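Pbp related beta-lactamase (PDB 2QMI) acts as an archaeal peptidase of the penicillin-binding protein and beta-lactamase family, assembling into an octamer that encloses its own proteolytic compartment. Local coordinates at the interface of chains A and B. Numbering follows the deposited sequence. Chains: chain A/B, Pbp related beta-lactamase.

The interface of chains A and B. Residues chain A 114-115, 118-119, 129; chain B 376-377, 442.
B:Tyr442 and A:Glu118 make the polar link at one end of this patch, where the beta-lactamase-type domain of chain A, through helix 116-124 and the loop leading into it, meets the C-terminal octamerisation domain of chain B. The interface is two-fold symmetric, and the patch recurs with the chains exchanged. The phenol OH of B:Tyr442 donates to the carboxylate oxygen OE2 of A:Glu118 at 2.8 Å. The two side chains arrive from opposite directions, and the carboxylate carbon CD lies in the plane of the ring, at its edge, 3.8 Å from CE1. Carboxylate and ring are turned 73° apart, and the hydroxyl reaches OE2 from above the carboxylate plane, 37° out of it. A bend at chi2 of A:Glu118 turns the acid group toward the tyrosine, while its CB stays back against chain B's loop.

A second polar pair lies just before the helix: the backbone N of A:Gly115 is 3.1 Å from OG1 of B:Thr376. The approach is strongly bent, at best a weak hydrogen bond with the amide as donor. With chi1 at 53°, B:Thr376 holds OG1 between its own backbone N and carbonyl carbon, facing the glycine.

Among the apolar contacts, B:Ile377 fills the middle. Its CG2 branch touches CB of A:Glu118 at 3.7 Å and also approaches CA of A:Gly115, so the isoleucine methyl sits beside the first turn of the helix. CB of B:Thr376 packs on CA of A:Gly115, also at 3.7 Å, and extends the patch beyond the glycine to the methyl of A:Ala119, one turn further on. The carbonyl O of B:Thr376 faces that methyl, CB of A:Ala119, at 3.5 Å. The side-chain amide ND2 of A:Asn129 stands 3.7 Å from the same B:Thr376 O, too long for a hydrogen bond.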
ATOM      1  N   LEU A 114     -17.568  -7.669  35.650  1.00 22.60           N
ATOM      2  CA  LEU A 114     -18.047  -8.228  34.407  1.00 25.09           C
ATOM      3  C   LEU A 114     -17.602  -7.068  33.509  1.00 25.38           C
ATOM      4  O   LEU A 114     -17.620  -5.920  33.938  1.00 29.60           O
ATOM      5  CB  LEU A 114     -19.581  -8.356  34.422  1.00 24.49           C
ATOM      6  CG  LEU A 114     -20.276  -8.912  35.681  1.00 24.75           C
ATOM      7  CD1 LEU A 114     -21.790  -8.961  35.442  1.00 24.21           C
ATOM      8  CD2 LEU A 114     -19.745 -10.299  36.029  1.00 22.75           C
ATOM      9  N   GLY A 115     -17.164  -7.332  32.292  1.00 26.52           N
ATOM     10  CA  GLY A 115     -16.739  -6.224  31.454  1.00 25.50           C
ATOM     11  C   GLY A 115     -17.919  -5.457  30.881  1.00 24.27           C
ATOM     12  O   GLY A 115     -17.797  -4.838  29.826  1.00 25.75           O
ATOM     13  N   GLU A 118     -17.445  -1.601  30.145  1.00 19.38           N
ATOM     14  CA  GLU A 118     -16.374  -1.503  29.155  1.00 19.49           C
ATOM     15  C   GLU A 118     -16.892  -1.872  27.764  1.00 18.92           C
ATOM     16  O   GLU A 118     -16.668  -1.143  26.796  1.00 19.45           O
ATOM     17  CB  GLU A 118     -15.208  -2.431  29.521  1.00 19.93           C
ATOM     18  CG  GLU A 118     -14.387  -1.981  30.722  1.00 20.15           C
ATOM     19  CD  GLU A 118     -15.052  -2.278  32.057  1.00 21.33           C
ATOM     20  OE1 GLU A 118     -16.153  -2.875  32.076  1.00 19.27           O
ATOM     21  OE2 GLU A 118     -14.456  -1.916  33.096  1.00 20.73           O
ATOM     22  N   ALA A 119     -17.587  -3.005  27.675  1.00 18.64           N
ATOM     23  CA  ALA A 119     -18.143  -3.477  26.404  1.00 18.93           C
ATOM     24  C   ALA A 119     -19.230  -2.549  25.863  1.00 17.88           C
ATOM     25  O   ALA A 119     -19.264  -2.260  24.673  1.00 18.27           O
ATOM     26  CB  ALA A 119     -18.696  -4.879  26.565  1.00 17.32           C
ATOM     27  N   ASN A 129     -16.244  -4.284  20.201  1.00 29.20           N
ATOM     28  CA  ASN A 129     -17.174  -5.165  20.900  1.00 29.77           C
ATOM     29  C   ASN A 129     -18.581  -4.579  20.932  1.00 27.76           C
ATOM     30  O   ASN A 129     -18.843  -3.539  20.315  1.00 25.87           O
ATOM     31  CB  ASN A 129     -16.688  -5.515  22.318  1.00 33.76           C
ATOM     32  CG  ASN A 129     -16.117  -4.339  23.042  1.00 37.04           C
ATOM     33  OD1 ASN A 129     -16.698  -3.250  23.027  1.00 39.24           O
ATOM     34  ND2 ASN A 129     -14.973  -4.541  23.696  1.00 37.86           N
TER
ATOM     35  N   THR B 376     -17.401 -10.258  27.220  1.00 25.16           N
ATOM     36  CA  THR B 376     -17.538  -8.805  27.142  1.00 24.52           C
ATOM     37  C   THR B 376     -16.259  -8.122  26.668  1.00 24.85           C
ATOM     38  O   THR B 376     -16.279  -7.326  25.722  1.00 25.24           O
ATOM     39  CB  THR B 376     -17.937  -8.199  28.509  1.00 23.06           C
ATOM     40  OG1 THR B 376     -17.018  -8.642  29.522  1.00 23.22           O
ATOM     41  CG2 THR B 376     -19.346  -8.617  28.873  1.00 21.56           C
ATOM     42  N   ILE B 377     -15.150  -8.423  27.333  1.00 25.04           N
ATOM     43  CA  ILE B 377     -13.869  -7.830  26.971  1.00 25.01           C
ATOM     44  C   ILE B 377     -12.851  -8.890  26.552  1.00 26.00           C
ATOM     45  O   ILE B 377     -12.871 -10.018  27.043  1.00 26.36           O
ATOM     46  CB  ILE B 377     -13.310  -7.008  28.137  1.00 25.10           C
ATOM     47  CG1 ILE B 377     -13.220  -7.879  29.394  1.00 23.42           C
ATOM     48  CG2 ILE B 377     -14.206  -5.803  28.373  1.00 24.80           C
ATOM     49  CD1 ILE B 377     -12.710  -7.146  30.620  1.00 21.52           C
ATOM     50  N   TYR B 442     -10.678  -6.927  37.179  1.00 22.28           N
ATOM     51  CA  TYR B 442     -11.115  -7.960  36.247  1.00 21.39           C
ATOM     52  C   TYR B 442     -10.700  -9.398  36.513  1.00 22.97           C
ATOM     53  O   TYR B 442      -9.688  -9.675  37.164  1.00 22.25           O
ATOM     54  CB  TYR B 442     -10.630  -7.625  34.838  1.00 22.77           C
ATOM     55  CG  TYR B 442     -10.919  -6.225  34.368  1.00 23.20           C
ATOM     56  CD1 TYR B 442     -12.218  -5.821  34.061  1.00 23.97           C
ATOM     57  CD2 TYR B 442      -9.885  -5.298  34.226  1.00 23.64           C
ATOM     58  CE1 TYR B 442     -12.479  -4.522  33.621  1.00 24.76           C
ATOM     59  CE2 TYR B 442     -10.133  -4.005  33.791  1.00 24.32           C
ATOM     60  CZ  TYR B 442     -11.428  -3.622  33.488  1.00 24.80           C
ATOM     61  OH  TYR B 442     -11.666  -2.344  33.041  1.00 26.07           O
TER